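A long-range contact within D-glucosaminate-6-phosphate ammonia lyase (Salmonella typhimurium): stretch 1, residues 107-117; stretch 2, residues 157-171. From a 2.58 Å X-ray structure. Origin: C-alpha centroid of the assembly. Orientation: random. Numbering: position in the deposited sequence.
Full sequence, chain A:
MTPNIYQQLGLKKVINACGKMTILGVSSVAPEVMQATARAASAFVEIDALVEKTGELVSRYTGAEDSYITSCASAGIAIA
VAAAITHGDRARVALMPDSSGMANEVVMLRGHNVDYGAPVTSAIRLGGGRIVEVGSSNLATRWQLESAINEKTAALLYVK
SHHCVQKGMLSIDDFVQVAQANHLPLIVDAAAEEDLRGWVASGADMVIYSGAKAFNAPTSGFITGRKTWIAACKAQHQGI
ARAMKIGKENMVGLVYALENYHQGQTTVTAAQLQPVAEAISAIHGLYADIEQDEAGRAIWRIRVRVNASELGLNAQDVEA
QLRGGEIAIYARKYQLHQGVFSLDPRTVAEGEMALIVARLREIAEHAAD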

ATOM      1  N   VAL A 107       5.065  27.004   2.922  1.00 60.68           N
ATOM      2  CA  VAL A 107       6.370  27.209   2.306  1.00 53.35           C
ATOM      3  C   VAL A 107       7.072  28.361   3.011  1.00 62.40           C
ATOM      4  O   VAL A 107       6.541  29.477   3.075  1.00 59.81           O
ATOM      5  CB  VAL A 107       6.236  27.481   0.801  1.00 54.62           C
ATOM      6  CG1 VAL A 107       7.564  27.928   0.232  1.00 53.08           C
ATOM      7  CG2 VAL A 107       5.735  26.234   0.087  1.00 59.91           C
ATOM      8  N   MET A 108       8.272  28.100   3.523  1.00 51.25           N
ATOM      9  CA  MET A 108       9.046  29.117   4.217  1.00 44.10           C
ATOM     10  C   MET A 108      10.526  28.883   3.959  1.00 54.67           C
ATOM     11  O   MET A 108      10.937  27.808   3.512  1.00 62.27           O
ATOM     12  CB  MET A 108       8.755  29.114   5.720  1.00 45.46           C
ATOM     13  CG  MET A 108       9.151  27.830   6.413  1.00 52.30           C
ATOM     14  SD  MET A 108       8.788  27.869   8.175  1.00 62.37           S
ATOM     15  CE  MET A 108       9.903  29.151   8.741  1.00 54.53           C
ATOM     16  N   LEU A 109      11.323  29.911   4.239  1.00 53.05           N
ATOM     17  CA  LEU A 109      12.768  29.799   4.095  1.00 61.07           C
ATOM     18  C   LEU A 109      13.345  28.911   5.188  1.00 56.55           C
ATOM     19  O   LEU A 109      12.931  28.979   6.349  1.00 65.20           O
ATOM     20  CB  LEU A 109      13.418  31.180   4.167  1.00 65.55           C
ATOM     21  CG  LEU A 109      13.063  32.213   3.101  1.00 61.13           C
ATOM     22  CD1 LEU A 109      13.827  33.500   3.359  1.00 56.74           C
ATOM     23  CD2 LEU A 109      13.362  31.677   1.710  1.00 62.63           C
ATOM     24  N   ARG A 110      14.314  28.070   4.811  1.00 61.51           N
ATOM     25  CA  ARG A 110      15.021  27.277   5.813  1.00 59.37           C
ATOM     26  C   ARG A 110      15.733  28.178   6.814  1.00 59.37           C
ATOM     27  O   ARG A 110      15.794  27.868   8.010  1.00 61.79           O
ATOM     28  CB  ARG A 110      16.012  26.330   5.137  1.00 54.29           C
ATOM     29  CG  ARG A 110      16.952  25.627   6.108  1.00 64.57           C
ATOM     30  CD  ARG A 110      17.759  24.533   5.429  1.00 60.60           C
ATOM     31  NE  ARG A 110      17.007  23.288   5.335  1.00 62.38           N
ATOM     32  CZ  ARG A 110      16.401  22.862   4.235  1.00 61.69           C
ATOM     33  NH1 ARG A 110      16.454  23.548   3.107  1.00 73.10           N
ATOM     34  NH2 ARG A 110      15.728  21.716   4.269  1.00 65.31           N
ATOM     35  N   GLY A 111      16.258  29.310   6.350  1.00 79.04           N
ATOM     36  CA  GLY A 111      16.866  30.269   7.250  1.00 68.15           C
ATOM     37  C   GLY A 111      15.902  30.915   8.222  1.00 64.67           C
ATOM     38  O   GLY A 111      16.351  31.583   9.159  1.00 73.50           O
ATOM     39  N   HIS A 112      14.596  30.743   8.018  1.00 68.45           N
ATOM     40  CA  HIS A 112      13.590  31.293   8.916  1.00 65.29           C
ATOM     41  C   HIS A 112      13.012  30.268   9.881  1.00 71.15           C
ATOM     42  O   HIS A 112      12.222  30.642  10.754  1.00 68.86           O
ATOM     43  CB  HIS A 112      12.454  31.925   8.108  1.00 65.94           C
ATOM     44  CG  HIS A 112      12.833  33.212   7.450  1.00 62.57           C
ATOM     45  ND1 HIS A 112      11.926  34.001   6.776  1.00 62.91           N
ATOM     46  CD2 HIS A 112      14.023  33.851   7.365  1.00 71.63           C
ATOM     47  CE1 HIS A 112      12.541  35.071   6.305  1.00 59.24           C
ATOM     48  NE2 HIS A 112      13.814  35.003   6.648  1.00 64.09           N
ATOM     49  N   ASN A 113      13.382  28.994   9.753  1.00 78.76           N
ATOM     50  CA  ASN A 113      12.910  27.984  10.690  1.00 73.23           C
ATOM     51  C   ASN A 113      13.649  28.162  12.008  1.00 69.69           C
ATOM     52  O   ASN A 113      14.716  27.572  12.213  1.00 77.87           O
ATOM     53  CB  ASN A 113      13.123  26.579  10.129  1.00 56.61           C
ATOM     54  CG  ASN A 113      12.378  25.520  10.911  1.00 65.65           C
ATOM     55  OD1 ASN A 113      12.105  25.685  12.100  1.00 89.75           O
ATOM     56  ND2 ASN A 113      12.045  24.422  10.245  1.00 83.93           N
ATOM     57  N   VAL A 114      13.084  28.960  12.911  1.00 70.65           N
ATOM     58  CA  VAL A 114      13.795  29.410  14.097  1.00 80.72           C
ATOM     59  C   VAL A 114      13.117  28.882  15.354  1.00 89.09           C
ATOM     60  O   VAL A 114      11.940  28.511  15.357  1.00 88.66           O
ATOM     61  CB  VAL A 114      13.896  30.945  14.148  1.00 72.24           C
ATOM     62  CG1 VAL A 114      14.751  31.452  12.999  1.00 62.23           C
ATOM     63  CG2 VAL A 114      12.505  31.561  14.100  1.00 64.33           C
ATOM     64  N   ASP A 115      13.894  28.855  16.434  1.00 92.65           N
ATOM     65  CA  ASP A 115      13.440  28.447  17.757  1.00 83.83           C
ATOM     66  C   ASP A 115      13.443  29.680  18.652  1.00 92.92           C
ATOM     67  O   ASP A 115      14.503  30.265  18.903  1.00 87.74           O
ATOM     68  CB  ASP A 115      14.348  27.356  18.329  1.00 82.52           C
ATOM     69  CG  ASP A 115      13.753  26.663  19.549  1.00 90.07           C
ATOM     70  OD1 ASP A 115      13.273  27.362  20.466  1.00 81.75           O
ATOM     71  OD2 ASP A 115      13.789  25.415  19.602  1.00 81.94           O
ATOM     72  N   TYR A 116      12.261  30.073  19.130  1.00 90.61           N
ATOM     73  CA  TYR A 116      12.109  31.220  20.018  1.00 82.89           C
ATOM     74  C   TYR A 116      11.771  30.794  21.444  1.00 88.33           C
ATOM     75  O   TYR A 116      11.073  31.512  22.165  1.00 93.43           O
ATOM     76  CB  TYR A 116      11.037  32.168  19.480  1.00 75.55           C
ATOM     77  CG  TYR A 116       9.726  31.486  19.157  1.00 75.87           C
ATOM     78  CD1 TYR A 116       8.793  31.227  20.155  1.00 89.53           C
ATOM     79  CD2 TYR A 116       9.417  31.106  17.858  1.00 77.06           C
ATOM     80  CE1 TYR A 116       7.595  30.605  19.872  1.00 82.05           C
ATOM     81  CE2 TYR A 116       8.215  30.482  17.564  1.00 78.13           C
ATOM     82  CZ  TYR A 116       7.308  30.237  18.577  1.00 75.61           C
ATOM     83  OH  TYR A 116       6.111  29.617  18.304  1.00 73.52           O
ATOM     84  N   GLY A 117      12.270  29.634  21.864  1.00103.36           N
ATOM     85  CA  GLY A 117      11.855  29.014  23.108  1.00104.35           C
ATOM     86  C   GLY A 117      11.057  27.764  22.805  1.00 94.36           C
ATOM     87  O   GLY A 117      11.155  26.751  23.505  1.00 92.19           O
TER
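Stretch 2, residues 157-171: LYVKSHHCVQKGMLS

Two backbone hydrogen bonds fix stretch 2 on stretch 1. Leu157 N donates to Val107 O at 2.8 Å, with an angle of 160° at the hydrogen. Val165 N donates to Gly111 O at 3.0 Å, and here the angle is 176°, almost straight. The same carbonyl also receives a CA-H...O contact, with Cys164 CA 3.6 Å from Gly111 O.

The first bond lies between two strands. Residues 107-109 and 157-159 are the last parts of strands that begin earlier in the chain. Their N-to-C directions differ by 27°, so they run roughly parallel, with a signed crossing angle of -27°. The axes come within 5.9 Å. In register, Met108 faces Leu157, with Met108 CA and Leu157 CA 4.9 Å apart.

Beyond the strands both stretches change conformation. Stretch 1 makes a 3-10 segment at 110-112, in which His112 N bonds to Leu109 O at 2.9 Å. Stretch 2 continues as loop and turns back. Cys164 N bonds to Ser161 O at 3.3 Å, and His163 N makes a weak bond to Ser161 OG, also at 3.3 Å. This return brings Cys164 and Val165 beside the 3-10 segment. His112 CA is 4.8 Å from Cys164 CA, and Gly111 CA is 5.0 Å from Val165 CA.

His112 has the largest area covered by the other stretch. Its chi1 is m. Its ring edge points at the face of Tyr158, with ring planes at 88° and His112 CE1 3.7 Å from Tyr158 CE2. The CA-to-CB bond of Tyr158 points away from stretch 1, but the end of the side chain comes nearer and makes this contact. His112 ND1 is 3.3 Å from Val159 N. Val159 O lies over one face of the imidazole. Cys164 SG approaches obliquely, 4.2 Å from the centroid of the His112 ring.

Gly111 packs closely against stretch 2. Gly111 CA is 3.7 Å from Met169 SD. An ideal CB on Gly111 would fall 2.4 Å from Met169 SD, a clash, so the absence of a side chain makes room for the sulfur.

Apolar packing fills the rest. Met108 and Leu157 project on the same face of the sheet, with Met108 SD 3.9 Å from Leu157 CD2. Met108 CE reaches Val159 CG2 at 4.0 Å. Leu109 points toward the later part of stretch 2. Leu109 CD1 is 3.7 Å from Met169 CB, and Leu109 CD2 is 4.0 Å from Leu170 CD1. Val114 also points toward stretch 2. Val114 CB is 3.7 Å from His163 CB, and Val114 CG1 is 3.9 Å from Cys164 SG.

At the end of stretch 1, Asp115 O lies over one face of the His163 ring, 4.0 Å from His163 ND1. Tyr116 CB is also 4.0 Å from His163 NE2. Together the two stretches bury 754 Å², both sides summed.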

ATOM      1  N   LEU A 157       5.131  31.586   4.338  1.00 50.44           N
ATOM      2  CA  LEU A 157       5.413  32.144   5.655  1.00 46.42           C
ATOM      3  C   LEU A 157       6.730  32.906   5.623  1.00 60.06           C
ATOM      4  O   LEU A 157       7.769  32.346   5.253  1.00 66.46           O
ATOM      5  CB  LEU A 157       5.458  31.050   6.720  1.00 59.14           C
ATOM      6  CG  LEU A 157       5.661  31.575   8.142  1.00 56.90           C
ATOM      7  CD1 LEU A 157       4.401  32.247   8.635  1.00 54.42           C
ATOM      8  CD2 LEU A 157       6.072  30.462   9.088  1.00 50.58           C
ATOM      9  N   TYR A 158       6.683  34.174   6.015  1.00 67.12           N
ATOM     10  CA  TYR A 158       7.865  35.004   6.189  1.00 61.46           C
ATOM     11  C   TYR A 158       8.001  35.352   7.664  1.00 56.13           C
ATOM     12  O   TYR A 158       7.041  35.819   8.283  1.00 66.96           O
ATOM     13  CB  TYR A 158       7.770  36.278   5.345  1.00 56.79           C
ATOM     14  CG  TYR A 158       9.043  37.095   5.307  1.00 59.57           C
ATOM     15  CD1 TYR A 158       9.349  37.989   6.326  1.00 62.85           C
ATOM     16  CD2 TYR A 158       9.930  36.986   4.245  1.00 59.00           C
ATOM     17  CE1 TYR A 158      10.510  38.744   6.296  1.00 62.27           C
ATOM     18  CE2 TYR A 158      11.094  37.738   4.205  1.00 79.01           C
ATOM     19  CZ  TYR A 158      11.377  38.615   5.233  1.00 69.79           C
ATOM     20  OH  TYR A 158      12.532  39.367   5.203  1.00 70.02           O
ATOM     21  N   VAL A 159       9.185  35.123   8.224  1.00 53.74           N
ATOM     22  CA  VAL A 159       9.443  35.356   9.641  1.00 63.46           C
ATOM     23  C   VAL A 159      10.416  36.520   9.759  1.00 61.49           C
ATOM     24  O   VAL A 159      11.541  36.453   9.248  1.00 75.04           O
ATOM     25  CB  VAL A 159      10.003  34.102  10.330  1.00 64.79           C
ATOM     26  CG1 VAL A 159      10.114  34.327  11.831  1.00 56.55           C
ATOM     27  CG2 VAL A 159       9.134  32.890  10.030  1.00 62.38           C
ATOM     28  N   LYS A 160       9.988  37.586  10.434  1.00 61.92           N
ATOM     29  CA  LYS A 160      10.846  38.730  10.730  1.00 68.57           C
ATOM     30  C   LYS A 160      11.310  38.616  12.176  1.00 77.66           C
ATOM     31  O   LYS A 160      10.505  38.740  13.105  1.00 75.35           O
ATOM     32  CB  LYS A 160      10.111  40.046  10.503  1.00 72.69           C
ATOM     33  CG  LYS A 160      10.874  41.265  10.998  1.00 75.73           C
ATOM     34  CD  LYS A 160      12.159  41.483  10.220  1.00 71.64           C
ATOM     35  CE  LYS A 160      12.909  42.701  10.736  1.00 63.04           C
ATOM     36  NZ  LYS A 160      14.170  42.944   9.980  1.00 90.03           N
ATOM     37  N   SER A 161      12.606  38.390  12.364  1.00 75.88           N
ATOM     38  CA  SER A 161      13.163  38.238  13.700  1.00 79.71           C
ATOM     39  C   SER A 161      14.678  38.262  13.597  1.00 96.60           C
ATOM     40  O   SER A 161      15.252  37.947  12.551  1.00 99.25           O
ATOM     41  CB  SER A 161      12.692  36.938  14.365  1.00 79.26           C
ATOM     42  OG  SER A 161      13.012  36.919  15.746  1.00 86.89           O
ATOM     43  N   HIS A 162      15.321  38.647  14.700  1.00 94.36           N
ATOM     44  CA  HIS A 162      16.763  38.480  14.794  1.00 98.06           C
ATOM     45  C   HIS A 162      17.151  37.009  14.901  1.00108.12           C
ATOM     46  O   HIS A 162      18.316  36.668  14.670  1.00106.68           O
ATOM     47  CB  HIS A 162      17.313  39.275  15.980  1.00104.28           C
ATOM     48  CG  HIS A 162      16.889  38.745  17.314  1.00104.66           C
ATOM     49  ND1 HIS A 162      15.633  38.964  17.837  1.00106.34           N
ATOM     50  CD2 HIS A 162      17.557  38.012  18.236  1.00 91.22           C
ATOM     51  CE1 HIS A 162      15.544  38.384  19.021  1.00 97.31           C
ATOM     52  NE2 HIS A 162      16.698  37.800  19.287  1.00 92.53           N
ATOM     53  N   HIS A 163      16.198  36.135  15.252  1.00 99.35           N
ATOM     54  CA  HIS A 163      16.460  34.699  15.235  1.00 81.74           C
ATOM     55  C   HIS A 163      16.755  34.198  13.827  1.00 99.93           C
ATOM     56  O   HIS A 163      17.531  33.253  13.654  1.00107.76           O
ATOM     57  CB  HIS A 163      15.263  33.926  15.800  1.00 93.16           C
ATOM     58  CG  HIS A 163      15.037  34.122  17.267  1.00 80.75           C
ATOM     59  ND1 HIS A 163      16.005  33.862  18.214  1.00 77.99           N
ATOM     60  CD2 HIS A 163      13.940  34.523  17.952  1.00 76.88           C
ATOM     61  CE1 HIS A 163      15.519  34.111  19.417  1.00 81.88           C
ATOM     62  NE2 HIS A 163      14.267  34.512  19.286  1.00 70.38           N
ATOM     63  N   CYS A 164      16.142  34.809  12.816  1.00104.55           N
ATOM     64  CA  CYS A 164      16.295  34.347  11.445  1.00 92.01           C
ATOM     65  C   CYS A 164      17.674  34.696  10.896  1.00104.72           C
ATOM     66  O   CYS A 164      18.352  35.615  11.363  1.00112.56           O
ATOM     67  CB  CYS A 164      15.219  34.956  10.549  1.00 78.20           C
ATOM     68  SG  CYS A 164      13.535  34.611  11.081  1.00 91.30           S
ATOM     69  N   VAL A 165      18.084  33.937   9.879  1.00105.13           N
ATOM     70  CA  VAL A 165      19.309  34.250   9.158  1.00100.75           C
ATOM     71  C   VAL A 165      19.125  35.579   8.438  1.00100.45           C
ATOM     72  O   VAL A 165      18.140  35.783   7.716  1.00103.39           O
ATOM     73  CB  VAL A 165      19.663  33.119   8.180  1.00 82.01           C
ATOM     74  CG1 VAL A 165      20.972  33.422   7.470  1.00 85.95           C
ATOM     75  CG2 VAL A 165      19.751  31.791   8.918  1.00 71.44           C
ATOM     76  N   GLN A 166      20.067  36.498   8.647  1.00 97.71           N
ATOM     77  CA  GLN A 166      19.922  37.851   8.112  1.00102.17           C
ATOM     78  C   GLN A 166      20.275  37.903   6.628  1.00102.33           C
ATOM     79  O   GLN A 166      19.407  38.114   5.776  1.00 99.68           O
ATOM     80  CB  GLN A 166      20.782  38.825   8.924  1.00120.89           C
ATOM     81  CG  GLN A 166      20.443  38.857  10.410  1.00109.46           C
ATOM     82  CD  GLN A 166      19.030  39.343  10.680  1.00115.52           C
ATOM     83  OE1 GLN A 166      18.473  40.130   9.913  1.00119.81           O
ATOM     84  NE2 GLN A 166      18.442  38.873  11.774  1.00115.79           N
ATOM     85  N   LYS A 167      21.549  37.710   6.302  1.00104.26           N
ATOM     86  CA  LYS A 167      21.994  37.811   4.920  1.00106.77           C
ATOM     87  C   LYS A 167      21.791  36.499   4.171  1.00 90.66           C
ATOM     88  O   LYS A 167      21.794  35.412   4.757  1.00 83.04           O
ATOM     89  CB  LYS A 167      23.463  38.236   4.850  1.00 96.72           C
ATOM     90  CG  LYS A 167      23.694  39.700   5.198  1.00107.62           C
ATOM     91  CD  LYS A 167      25.142  40.105   4.974  1.00117.55           C
ATOM     92  CE  LYS A 167      25.384  41.547   5.394  1.00112.27           C
ATOM     93  NZ  LYS A 167      26.779  41.984   5.107  1.00108.69           N
ATOM     94  N   GLY A 168      21.599  36.619   2.858  1.00 94.53           N
ATOM     95  CA  GLY A 168      21.411  35.483   1.983  1.00 85.06           C
ATOM     96  C   GLY A 168      19.978  35.044   1.798  1.00 82.75           C
ATOM     97  O   GLY A 168      19.723  34.144   0.986  1.00 80.64           O
ATOM     98  N   MET A 169      19.035  35.649   2.510  1.00 85.07           N
ATOM     99  CA  MET A 169      17.632  35.278   2.441  1.00 68.74           C
ATOM    100  C   MET A 169      16.885  36.196   1.481  1.00 75.64           C
ATOM    101  O   MET A 169      17.352  37.281   1.129  1.00 80.86           O
ATOM    102  CB  MET A 169      16.989  35.329   3.829  1.00 77.50           C
ATOM    103  CG  MET A 169      17.651  34.416   4.849  1.00 71.03           C
ATOM    104  SD  MET A 169      17.495  32.664   4.453  1.00 78.08           S
ATOM    105  CE  MET A 169      19.141  32.300   3.845  1.00 86.66           C
ATOM    106  N   LEU A 170      15.709  35.739   1.057  1.00 81.70           N
ATOM    107  CA  LEU A 170      14.876  36.516   0.155  1.00 65.35           C
ATOM    108  C   LEU A 170      14.227  37.682   0.895  1.00 75.60           C
ATOM    109  O   LEU A 170      14.071  37.672   2.119  1.00 79.63           O
ATOM    110  CB  LEU A 170      13.804  35.629  -0.475  1.00 65.47           C
ATOM    111  CG  LEU A 170      14.315  34.506  -1.375  1.00 70.76           C
ATOM    112  CD1 LEU A 170      13.182  33.572  -1.767  1.00 67.48           C
ATOM    113  CD2 LEU A 170      14.976  35.089  -2.610  1.00 65.98           C
ATOM    114  N   SER A 171      13.844  38.698   0.127  1.00 79.93           N
ATOM    115  CA  SER A 171      13.198  39.868   0.696  1.00 70.23           C
ATOM    116  C   SER A 171      11.702  39.629   0.857  1.00 70.57           C
ATOM    117  O   SER A 171      11.126  38.709   0.273  1.00 83.87           O
ATOM    118  CB  SER A 171      13.435  41.091  -0.186  1.00 80.18           C
ATOM    119  OG  SER A 171      12.784  40.937  -1.435  1.00 82.36           O
TER